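Local coordinates for YARHG domain-containing protein (Legionella pneumophila subsp. pneumophila, PDB 4G2A) that is of unknown function but may bind nutrients, and joins a strand-rich DUF4424-family region to a helical YARHG domain, at residues Q18-M23 / N54-E59; Y46-T51 / H141-G146; T185-E190 / L231-G236; T272-Y277 / R305-E310. One frame throughout, in Å; residues are numbered along the deposited sequence.

Interaction 1 (Q18-M23 / N54-E59)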
# COMPACT_ATOMS: atom_id res chain seq x y z
N GLN A 18 15.85 24.69 -8.39
CA GLN A 18 16.89 23.73 -8.83
C GLN A 18 18.16 23.96 -7.98
O GLN A 18 19.06 24.69 -8.40
CB GLN A 18 17.18 23.88 -10.34
CG GLN A 18 15.96 23.68 -11.25
CD GLN A 18 16.10 24.39 -12.59
OE1 GLN A 18 16.36 25.60 -12.66
NE2 GLN A 18 15.87 23.67 -13.67
N PRO A 19 18.22 23.42 -6.74
CA PRO A 19 19.37 23.71 -5.88
C PRO A 19 20.53 22.74 -6.08
O PRO A 19 20.38 21.67 -6.68
CB PRO A 19 18.78 23.56 -4.48
CG PRO A 19 17.80 22.46 -4.62
CD PRO A 19 17.25 22.55 -6.03
N HIS A 20 21.69 23.11 -5.52
CA HIS A 20 22.86 22.26 -5.55
C HIS A 20 22.88 21.46 -4.24
O HIS A 20 23.83 21.53 -3.46
CB HIS A 20 24.11 23.10 -5.80
CG HIS A 20 24.17 23.65 -7.20
ND1 HIS A 20 25.06 23.14 -8.13
CD2 HIS A 20 23.40 24.59 -7.79
CE1 HIS A 20 24.82 23.81 -9.25
NE2 HIS A 20 23.82 24.68 -9.09
N ILE A 21 21.78 20.72 -4.00
CA ILE A 21 21.54 19.86 -2.85
C ILE A 21 21.31 18.44 -3.37
O ILE A 21 20.41 18.24 -4.19
CB ILE A 21 20.33 20.35 -1.97
CG1 ILE A 21 20.41 21.85 -1.55
CG2 ILE A 21 20.05 19.39 -0.79
CD1 ILE A 21 21.42 22.22 -0.50
N LYS A 22 22.12 17.47 -2.90
CA LYS A 22 21.96 16.08 -3.34
C LYS A 22 21.36 15.24 -2.23
O LYS A 22 21.62 15.47 -1.06
CB LYS A 22 23.27 15.47 -3.90
CG LYS A 22 24.44 15.34 -2.95
CD LYS A 22 25.67 14.77 -3.68
CE LYS A 22 26.81 14.49 -2.73
NZ LYS A 22 28.06 14.07 -3.44
N MSE A 23 20.49 14.30 -2.62
CA MSE A 23 19.84 13.36 -1.70
C MSE A 23 20.77 12.17 -1.61
O MSE A 23 21.03 11.55 -2.63
CB MSE A 23 18.45 13.01 -2.22
CG MSE A 23 17.53 12.53 -1.14
SE MSE A 23 15.92 11.82 -1.92
CE MSE A 23 14.79 13.33 -1.78
N ASN A 54 24.57 19.67 1.02
CA ASN A 54 24.87 20.91 0.33
C ASN A 54 26.23 20.71 -0.36
O ASN A 54 27.23 20.49 0.32
CB ASN A 54 24.90 22.09 1.30
CG ASN A 54 25.24 23.41 0.64
OD1 ASN A 54 25.17 23.56 -0.57
ND2 ASN A 54 25.56 24.42 1.43
N THR A 55 26.27 20.73 -1.71
CA THR A 55 27.52 20.49 -2.42
C THR A 55 28.31 21.78 -2.66
O THR A 55 29.44 21.71 -3.16
CB THR A 55 27.27 19.74 -3.73
OG1 THR A 55 26.57 20.59 -4.62
CG2 THR A 55 26.54 18.43 -3.51
N LEU A 56 27.74 22.94 -2.27
CA LEU A 56 28.37 24.26 -2.39
C LEU A 56 29.09 24.66 -1.12
O LEU A 56 28.58 24.44 -0.03
CB LEU A 56 27.31 25.34 -2.71
CG LEU A 56 26.49 25.17 -3.97
CD1 LEU A 56 25.50 26.32 -4.11
CD2 LEU A 56 27.38 25.11 -5.22
N ASN A 57 30.24 25.31 -1.24
CA ASN A 57 30.95 25.72 -0.04
C ASN A 57 30.43 27.11 0.42
O ASN A 57 31.20 28.04 0.65
CB ASN A 57 32.47 25.66 -0.23
CG ASN A 57 33.27 25.96 1.03
OD1 ASN A 57 32.96 25.51 2.14
ND2 ASN A 57 34.29 26.79 0.87
N LYS A 58 29.11 27.22 0.58
CA LYS A 58 28.42 28.43 1.04
C LYS A 58 27.06 28.05 1.65
O LYS A 58 26.53 26.99 1.35
CB LYS A 58 28.27 29.48 -0.09
CG LYS A 58 27.33 29.11 -1.26
CD LYS A 58 26.80 30.36 -1.96
CE LYS A 58 26.18 30.09 -3.31
NZ LYS A 58 25.70 31.35 -3.98
N GLU A 59 26.53 28.92 2.52
CA GLU A 59 25.24 28.75 3.18
C GLU A 59 24.10 28.90 2.14
O GLU A 59 24.10 29.84 1.34
CB GLU A 59 25.08 29.77 4.32
CG GLU A 59 23.96 29.45 5.29
CD GLU A 59 22.95 30.56 5.44
OE1 GLU A 59 21.98 30.59 4.65
OE2 GLU A 59 23.12 31.40 6.34
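His20 and Thr55 meet through the backbone: Thr55 N donates to His20 O over 3.1 Å in a nearly straight bond (172°). His20 CB packs against Leu56 CG at 3.6 Å, and Leu56 CD2 comes obliquely to the imidazole. The hydroxyl of Thr55 lies between backbone N and carbonyl carbon (chi1 68°) and takes Gln168 OE1 as its hydrogen-bond partner. The methyl Thr55 CG2 lies 3.8 Å from Lys22 CD, where the extended lysine chain crosses it at about a right angle. Ile21 crosses Asn54 obliquely, its CD1 3.8 Å from Asn54 CA. With CG anti to the backbone N (chi1 179°), the Asn54 amide is placed to hold the following loop at two points. Asn54 OD1 accepts from Leu56 N at 3.1 Å, closing an Asx turn with the donor well above the carbonyl plane, while Asn54 ND2 gives a 2.7 Å bond to Lys58 O, almost in the amide plane, and another to Pro132 O. Both ends of this buried amide are thus satisfied and its rotation is fixed. Ile21 and Asn54 form an antiparallel non-hydrogen-bonded pair at the start of strand 21-33 and the end of strand 43-54. Both side chains also touch Val60 of strand 60-68 and Phe131 of strand 123-131.

Interaction 2 (Y46-T51 / H141-G146)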
# COMPACT_ATOMS: atom_id res chain seq x y z
N TYR A 46 3.83 5.82 7.47
CA TYR A 46 5.11 6.10 6.84
C TYR A 46 6.06 6.80 7.79
O TYR A 46 5.72 7.87 8.31
CB TYR A 46 4.92 7.00 5.60
CG TYR A 46 4.02 6.44 4.52
CD1 TYR A 46 2.64 6.38 4.69
CD2 TYR A 46 4.53 6.11 3.27
CE1 TYR A 46 1.80 5.90 3.68
CE2 TYR A 46 3.70 5.65 2.25
CZ TYR A 46 2.34 5.54 2.46
OH TYR A 46 1.54 5.07 1.45
N ASN A 47 7.24 6.20 8.03
CA ASN A 47 8.32 6.84 8.79
C ASN A 47 9.47 6.96 7.80
O ASN A 47 10.02 5.94 7.37
CB ASN A 47 8.68 6.08 10.04
CG ASN A 47 7.61 6.08 11.09
OD1 ASN A 47 6.81 5.15 11.18
ND2 ASN A 47 7.66 7.05 11.99
N CYS A 48 9.74 8.18 7.34
CA CYS A 48 10.74 8.38 6.30
C CYS A 48 11.86 9.27 6.77
O CYS A 48 11.61 10.37 7.24
CB CYS A 48 10.11 8.96 5.03
SG CYS A 48 8.57 8.15 4.53
N ASN A 49 13.09 8.84 6.56
CA ASN A 49 14.25 9.63 6.86
C ASN A 49 14.97 9.90 5.57
O ASN A 49 14.93 9.07 4.67
CB ASN A 49 15.17 8.97 7.92
CG ASN A 49 16.00 10.03 8.61
OD1 ASN A 49 15.55 10.69 9.54
ND2 ASN A 49 17.21 10.28 8.11
N PHE A 50 15.57 11.10 5.45
CA PHE A 50 16.28 11.55 4.26
C PHE A 50 17.52 12.30 4.68
O PHE A 50 17.49 13.08 5.64
CB PHE A 50 15.40 12.47 3.38
CG PHE A 50 13.98 12.04 3.19
CD1 PHE A 50 13.63 11.16 2.17
CD2 PHE A 50 12.97 12.50 4.04
CE1 PHE A 50 12.31 10.71 2.02
CE2 PHE A 50 11.66 12.05 3.89
CZ PHE A 50 11.33 11.17 2.87
N THR A 51 18.60 12.09 3.94
CA THR A 51 19.86 12.76 4.19
C THR A 51 20.16 13.57 2.95
O THR A 51 20.16 13.02 1.85
CB THR A 51 20.96 11.73 4.56
OG1 THR A 51 20.49 10.86 5.58
CG2 THR A 51 22.23 12.36 5.02
N HIS A 141 9.98 12.55 7.98
CA HIS A 141 8.55 12.57 7.72
C HIS A 141 7.87 11.49 8.55
O HIS A 141 8.40 10.40 8.75
CB HIS A 141 8.25 12.32 6.24
CG HIS A 141 8.55 13.47 5.33
ND1 HIS A 141 8.44 13.34 3.96
CD2 HIS A 141 8.98 14.72 5.62
CE1 HIS A 141 8.79 14.51 3.46
NE2 HIS A 141 9.12 15.37 4.42
N ASP A 142 6.68 11.82 9.03
CA ASP A 142 5.81 10.92 9.79
C ASP A 142 4.40 11.32 9.41
O ASP A 142 4.03 12.48 9.56
CB ASP A 142 6.09 11.00 11.31
CG ASP A 142 5.19 10.17 12.22
OD1 ASP A 142 4.30 9.46 11.71
OD2 ASP A 142 5.35 10.28 13.46
N TYR A 143 3.65 10.38 8.83
CA TYR A 143 2.28 10.60 8.39
C TYR A 143 1.62 9.24 8.12
O TYR A 143 2.29 8.21 8.13
CB TYR A 143 2.21 11.52 7.15
CG TYR A 143 3.03 11.02 5.97
CD1 TYR A 143 4.39 11.32 5.86
CD2 TYR A 143 2.43 10.32 4.93
CE1 TYR A 143 5.14 10.88 4.78
CE2 TYR A 143 3.17 9.89 3.83
CZ TYR A 143 4.52 10.16 3.77
OH TYR A 143 5.25 9.74 2.69
N SER A 144 0.31 9.27 7.86
CA SER A 144 -0.50 8.10 7.53
C SER A 144 -1.33 8.37 6.31
O SER A 144 -1.55 9.51 5.95
CB SER A 144 -1.42 7.74 8.70
OG SER A 144 -0.64 7.33 9.81
N THR A 145 -1.81 7.31 5.68
CA THR A 145 -2.73 7.35 4.54
C THR A 145 -3.74 6.24 4.76
O THR A 145 -3.54 5.42 5.67
CB THR A 145 -1.98 7.17 3.18
OG1 THR A 145 -1.50 5.83 3.07
CG2 THR A 145 -0.85 8.17 2.96
N GLY A 146 -4.76 6.19 3.92
CA GLY A 146 -5.70 5.09 3.89
C GLY A 146 -5.08 3.97 3.06
O GLY A 146 -3.99 4.13 2.49
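The Tyr46 and Tyr143 rings lie nearly parallel (planes at 11°) but slid well apart, with little overlap. Tyr143 CE2 sits over one face of Tyr46, 3.6 Å from Tyr46 CG and toward the rim. In return, Tyr46 CB stands over a face of Tyr143 in a CH-pi contact, 3.9 Å from the centroid of the Tyr143 ring. Tyr143 CG occupies the position between backbone N and carbonyl carbon (chi1 56°), and the end of its side chain leans toward strand 43-54. At the edge of Tyr46, near the ring plane, Thr145 OG1 approaches Tyr46 CE1 to 3.4 Å; this hydroxyl donates to Gly146 O. A second aromatic pair is T-shaped: Phe50 presents its edge to a face of His141, with Phe50 CE2 3.5 Å from His141 ND1. Between the two pairs, Cys48 SG lies obliquely to the Tyr143 ring. The other sheet face carries Asn47 and Asp142 side by side, pointing the same way; Asp142 OD1 takes a hydrogen bond from His45 NE2. The backbones bond reciprocally at Tyr46 with Tyr143 and at Cys48 with His141, where His141 N to Cys48 O measures 2.8 Å. Phe66, Phe95 and Trp127 also meet the His141 ring, and Tyr159 of strand 155-160 touches Tyr46, Cys48, Phe50 and Tyr143. This is an antiparallel strand pair with one face turned into an aromatic core and the other bearing polar side chains.

Interaction 3 (T185-E190 / L231-G236). With SO4 (sulfate ion), chain H; SO4 (sulfate ion), chain G.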
# COMPACT_ATOMS: atom_id res chain seq x y z
N THR A 185 0.12 -11.84 3.58
CA THR A 185 -0.06 -11.34 2.21
C THR A 185 0.67 -12.19 1.19
O THR A 185 1.53 -13.01 1.52
CB THR A 185 0.44 -9.86 2.04
OG1 THR A 185 1.85 -9.81 2.26
CG2 THR A 185 -0.26 -8.85 2.93
N ARG A 186 0.32 -11.96 -0.06
CA ARG A 186 0.94 -12.46 -1.29
C ARG A 186 0.97 -11.32 -2.29
O ARG A 186 0.10 -10.44 -2.25
CB ARG A 186 0.16 -13.66 -1.88
CG ARG A 186 0.46 -15.02 -1.25
CD ARG A 186 1.95 -15.34 -1.27
NE ARG A 186 2.27 -16.59 -0.60
CZ ARG A 186 2.50 -16.73 0.70
NH1 ARG A 186 2.37 -15.69 1.52
NH2 ARG A 186 2.80 -17.91 1.21
N LEU A 187 1.94 -11.34 -3.22
CA LEU A 187 1.95 -10.36 -4.31
C LEU A 187 0.83 -10.73 -5.27
O LEU A 187 0.59 -11.93 -5.45
CB LEU A 187 3.29 -10.37 -5.08
CG LEU A 187 4.55 -10.08 -4.32
CD1 LEU A 187 5.77 -10.32 -5.20
CD2 LEU A 187 4.54 -8.69 -3.77
N CYS A 188 0.20 -9.75 -5.93
CA CYS A 188 -0.83 -10.07 -6.92
C CYS A 188 -0.17 -10.72 -8.14
O CYS A 188 -0.83 -11.48 -8.84
CB CYS A 188 -1.64 -8.84 -7.29
SG CYS A 188 -2.35 -7.97 -5.87
N SER A 189 1.14 -10.47 -8.36
CA SER A 189 1.94 -11.09 -9.42
C SER A 189 2.28 -12.58 -9.07
O SER A 189 2.72 -13.32 -9.96
CB SER A 189 3.23 -10.28 -9.67
OG SER A 189 4.13 -10.28 -8.57
N GLU A 190 2.06 -13.00 -7.80
CA GLU A 190 2.25 -14.40 -7.35
C GLU A 190 0.92 -15.21 -7.49
O GLU A 190 0.94 -16.44 -7.42
CB GLU A 190 2.76 -14.47 -5.89
CG GLU A 190 4.18 -13.98 -5.67
CD GLU A 190 4.67 -14.03 -4.23
OE1 GLU A 190 4.02 -13.42 -3.36
OE2 GLU A 190 5.72 -14.66 -3.98
N LEU A 231 3.66 -1.49 -5.25
CA LEU A 231 3.50 -2.82 -4.68
C LEU A 231 2.03 -3.15 -4.54
O LEU A 231 1.28 -2.50 -3.80
CB LEU A 231 4.27 -2.93 -3.35
CG LEU A 231 4.35 -4.30 -2.68
CD1 LEU A 231 5.14 -5.29 -3.52
CD2 LEU A 231 5.00 -4.17 -1.31
N CYS A 232 1.62 -4.15 -5.29
CA CYS A 232 0.28 -4.69 -5.34
C CYS A 232 0.21 -5.99 -4.50
O CYS A 232 0.96 -6.95 -4.76
CB CYS A 232 -0.11 -4.93 -6.79
SG CYS A 232 -1.85 -5.34 -7.01
N LEU A 233 -0.66 -6.01 -3.47
CA LEU A 233 -0.78 -7.13 -2.53
C LEU A 233 -2.16 -7.70 -2.40
O LEU A 233 -3.16 -6.99 -2.54
CB LEU A 233 -0.36 -6.69 -1.11
CG LEU A 233 1.07 -6.20 -0.88
CD1 LEU A 233 1.22 -5.67 0.54
CD2 LEU A 233 2.08 -7.29 -1.16
N PHE A 234 -2.22 -8.99 -2.04
CA PHE A 234 -3.46 -9.66 -1.70
C PHE A 234 -3.46 -9.86 -0.21
O PHE A 234 -2.47 -10.34 0.33
CB PHE A 234 -3.65 -11.01 -2.44
CG PHE A 234 -4.42 -10.97 -3.74
CD1 PHE A 234 -5.74 -10.53 -3.77
CD2 PHE A 234 -3.84 -11.41 -4.92
CE1 PHE A 234 -6.44 -10.47 -4.97
CE2 PHE A 234 -4.55 -11.36 -6.12
CZ PHE A 234 -5.84 -10.90 -6.14
N THR A 235 -4.54 -9.49 0.46
CA THR A 235 -4.75 -9.74 1.88
C THR A 235 -5.66 -10.96 1.94
O THR A 235 -6.21 -11.35 0.90
CB THR A 235 -5.34 -8.51 2.56
OG1 THR A 235 -6.52 -8.15 1.86
CG2 THR A 235 -4.37 -7.35 2.63
N GLY A 236 -5.80 -11.57 3.11
CA GLY A 236 -6.59 -12.79 3.30
C GLY A 236 -8.02 -12.75 2.81
O GLY A 236 -8.38 -13.46 1.86
S SO4 H . 3.72 -17.26 4.53
O1 SO4 H . 2.48 -16.49 4.69
O2 SO4 H . 3.41 -18.53 3.87
O3 SO4 H . 4.68 -16.50 3.73
O4 SO4 H . 4.32 -17.53 5.84
S SO4 G . 1.92 -20.21 -1.53
O1 SO4 G . 1.41 -20.53 -0.19
O2 SO4 G . 2.00 -21.43 -2.33
O3 SO4 G . 1.02 -19.26 -2.19
O4 SO4 G . 3.25 -19.62 -1.41
O HOH W 1 2.05 -7.81 -7.05
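Cys188 pushes its sulfur over one face of the Phe234 ring, toward the rim, 4.2 Å from SG to the ring centroid. Cys188 and Cys232 form a disulfide seen in a structure of this protein; the modelled distance of 2.9 Å from Cys188 SG to Cys232 SG is too long for an intact bond and too short for a normal contact, so the state of the link here is doubtful. Cys188 points at the other strand; Leu187 starts away from it, but its tip bends back, and its CD2 rests against two leucine methyls, Leu231 CD1 at 3.5 Å and Leu233 CD2 at 3.9 Å. Tyr216 packs against all three leucines. Thr185 rests its CB and CG2 against Phe234 O. Phe234 N to Arg186 O (2.7 Å) and Arg186 N to Phe234 O tie the backbones together, and Cys188 N reaches Cys232 O at 3.1 Å. Past Cys188 the chain curls back, letting Glu190 OE1 accept from Leu187 N; the same oxygen is salt-bridged to Arg214. The Arg186 end leads away from the other strand. Its NH1 donates to Thr185 O, and its guanidinium edge meets two sulfates, probably from the crystallisation liquor. The contact is a short antiparallel ladder at the edge of strand 229-235 whose strands can be cross-linked by a cystine just beyond the paired residues.

Interaction 4 (T272-Y277 / R305-E310)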
# COMPACT_ATOMS: atom_id res chain seq x y z
N THR A 272 -14.35 -22.95 2.37
CA THR A 272 -13.54 -21.75 2.15
C THR A 272 -14.36 -20.49 2.57
O THR A 272 -13.79 -19.50 3.04
CB THR A 272 -13.08 -21.72 0.69
OG1 THR A 272 -12.12 -22.75 0.50
CG2 THR A 272 -12.46 -20.38 0.24
N ILE A 273 -15.71 -20.57 2.41
CA ILE A 273 -16.66 -19.50 2.74
C ILE A 273 -16.55 -19.18 4.24
O ILE A 273 -16.59 -18.00 4.61
CB ILE A 273 -18.12 -19.87 2.31
CG1 ILE A 273 -18.22 -20.01 0.77
CG2 ILE A 273 -19.14 -18.84 2.81
CD1 ILE A 273 -19.48 -20.70 0.24
N TYR A 274 -16.32 -20.22 5.07
CA TYR A 274 -16.17 -20.15 6.53
C TYR A 274 -14.72 -19.94 6.96
O TYR A 274 -14.49 -19.27 7.97
CB TYR A 274 -16.68 -21.46 7.16
CG TYR A 274 -18.12 -21.79 6.83
CD1 TYR A 274 -19.16 -21.29 7.60
CD2 TYR A 274 -18.43 -22.68 5.80
CE1 TYR A 274 -20.48 -21.65 7.35
CE2 TYR A 274 -19.75 -23.00 5.51
CZ TYR A 274 -20.78 -22.49 6.28
OH TYR A 274 -22.09 -22.80 6.03
N ALA A 275 -13.75 -20.55 6.23
CA ALA A 275 -12.29 -20.50 6.47
C ALA A 275 -11.77 -19.08 6.31
O ALA A 275 -10.75 -18.72 6.90
CB ALA A 275 -11.57 -21.42 5.51
N GLN A 276 -12.50 -18.28 5.53
CA GLN A 276 -12.37 -16.84 5.25
C GLN A 276 -12.29 -16.06 6.57
O GLN A 276 -11.55 -15.09 6.66
CB GLN A 276 -13.65 -16.41 4.45
CG GLN A 276 -13.65 -15.00 3.87
CD GLN A 276 -15.01 -14.48 3.43
OE1 GLN A 276 -15.22 -13.27 3.31
NE2 GLN A 276 -15.97 -15.37 3.20
N TYR A 277 -13.07 -16.49 7.59
CA TYR A 277 -13.15 -15.83 8.90
C TYR A 277 -12.38 -16.58 10.00
O TYR A 277 -12.42 -16.21 11.17
CB TYR A 277 -14.63 -15.65 9.28
CG TYR A 277 -15.42 -14.90 8.22
CD1 TYR A 277 -15.20 -13.55 7.98
CD2 TYR A 277 -16.37 -15.56 7.44
CE1 TYR A 277 -15.90 -12.87 6.99
CE2 TYR A 277 -17.08 -14.89 6.45
CZ TYR A 277 -16.85 -13.54 6.24
OH TYR A 277 -17.54 -12.84 5.28
N ARG A 305 -21.89 -15.73 12.72
CA ARG A 305 -22.40 -14.34 12.59
C ARG A 305 -21.52 -13.49 11.65
O ARG A 305 -22.00 -12.48 11.13
CB ARG A 305 -22.52 -13.65 13.96
CG ARG A 305 -23.52 -14.28 14.93
CD ARG A 305 -24.96 -14.03 14.56
NE ARG A 305 -25.86 -14.30 15.68
CZ ARG A 305 -27.09 -13.82 15.78
NH1 ARG A 305 -27.60 -13.05 14.82
NH2 ARG A 305 -27.83 -14.11 16.84
N MSE A 306 -20.26 -13.91 11.41
CA MSE A 306 -19.31 -13.24 10.51
C MSE A 306 -19.70 -13.37 9.03
O MSE A 306 -19.22 -12.57 8.21
CB MSE A 306 -17.89 -13.78 10.74
CG MSE A 306 -17.30 -13.25 12.03
SE MSE A 306 -15.73 -14.17 12.67
CE MSE A 306 -15.32 -13.05 14.19
N LEU A 307 -20.56 -14.35 8.67
CA LEU A 307 -20.98 -14.54 7.27
C LEU A 307 -21.85 -13.36 6.82
O LEU A 307 -22.81 -12.99 7.50
CB LEU A 307 -21.70 -15.87 7.04
CG LEU A 307 -20.91 -17.15 7.35
CD1 LEU A 307 -21.85 -18.30 7.49
CD2 LEU A 307 -19.91 -17.47 6.27
N ASN A 308 -21.47 -12.76 5.70
CA ASN A 308 -22.14 -11.61 5.11
C ASN A 308 -23.15 -12.09 4.05
O ASN A 308 -23.32 -13.30 3.86
CB ASN A 308 -21.11 -10.58 4.57
CG ASN A 308 -20.27 -10.97 3.37
OD1 ASN A 308 -20.60 -11.86 2.59
ND2 ASN A 308 -19.22 -10.21 3.11
N GLU A 309 -23.84 -11.14 3.40
CA GLU A 309 -24.87 -11.40 2.39
C GLU A 309 -24.32 -12.14 1.17
O GLU A 309 -25.01 -13.01 0.64
CB GLU A 309 -25.57 -10.09 1.97
CG GLU A 309 -26.47 -9.54 3.08
CD GLU A 309 -27.12 -8.19 2.86
OE1 GLU A 309 -27.59 -7.92 1.73
OE2 GLU A 309 -27.21 -7.41 3.84
N GLU A 310 -23.07 -11.84 0.75
CA GLU A 310 -22.42 -12.49 -0.40
C GLU A 310 -22.18 -13.97 -0.11
O GLU A 310 -22.48 -14.81 -0.96
CB GLU A 310 -21.09 -11.80 -0.76
CG GLU A 310 -21.22 -10.45 -1.45
CD GLU A 310 -21.74 -9.32 -0.57
OE1 GLU A 310 -21.01 -8.89 0.35
OE2 GLU A 310 -22.90 -8.90 -0.79
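Tyr277 slides past Met306, a selenomethionine, in the opposite direction, and its side chain can be followed outward. Tyr277 CB lies 3.9 Å from Met306 SE. With CG anti to the carbonyl carbon (chi1 -55°), the ring begins under Met306 CB, 3.7 Å from Tyr277 CG; this methylene makes a CH-pi contact over the face. Farther out, the backbone replaces the side chain on that same face: Met306 O stands above the rim, 3.2 Å from Tyr277 CZ. CD1 and CE1 run beneath Met306 CB and Met306 O, while on the other flank CE2 meets Leu307 CD2, which lies at the ring edge at 3.8 Å. Gln276 CG lies over the centre of the opposite face, so the ring is sandwiched. At the tip, OH hydrogen-bonds to Asp311 OD2 and Arg241 NH2, two charged groups that satisfy this buried hydroxyl and may polarise it. Leu307 packs beside the helix with both methyls: CD2 touches Ile273 CG2 at 3.8 Å and CD1 comes 3.6 Å from Tyr274 CE1, oblique to that ring. Gln276 NE2 donates to Ile273 O and to Asp311 OD1. Asp311 OD2 also accepts from the backbone N of Asn308, the N-cap residue, making one half of a capping box. The contact thus joins the last part of helix 263-275 and the residues that follow it to the turn leading into helix 309-321, while helix 236-250 supplies Arg241 and packs Ile245 against Ile273.

In the fold
From the N terminus, strand 21-33 leads into strand 43-54, and interaction 1 closes this excursion by joining the start of the first to the end of the second. Interaction 2 begins within that loop and reaches forward to strand 136-150, so the two cross along the chain; they touch where Met23 packs on Thr51. Interaction 3 follows in series, returning strand 229-235 to strand 185-187, with its nearest atoms about 9 Å from interaction 2. Directly after that strand the chain turns helical, and interaction 4 closes the last loop within the YARHG region, about 57 Å between centres from interaction 1 and on the opposite side of the chain's centre.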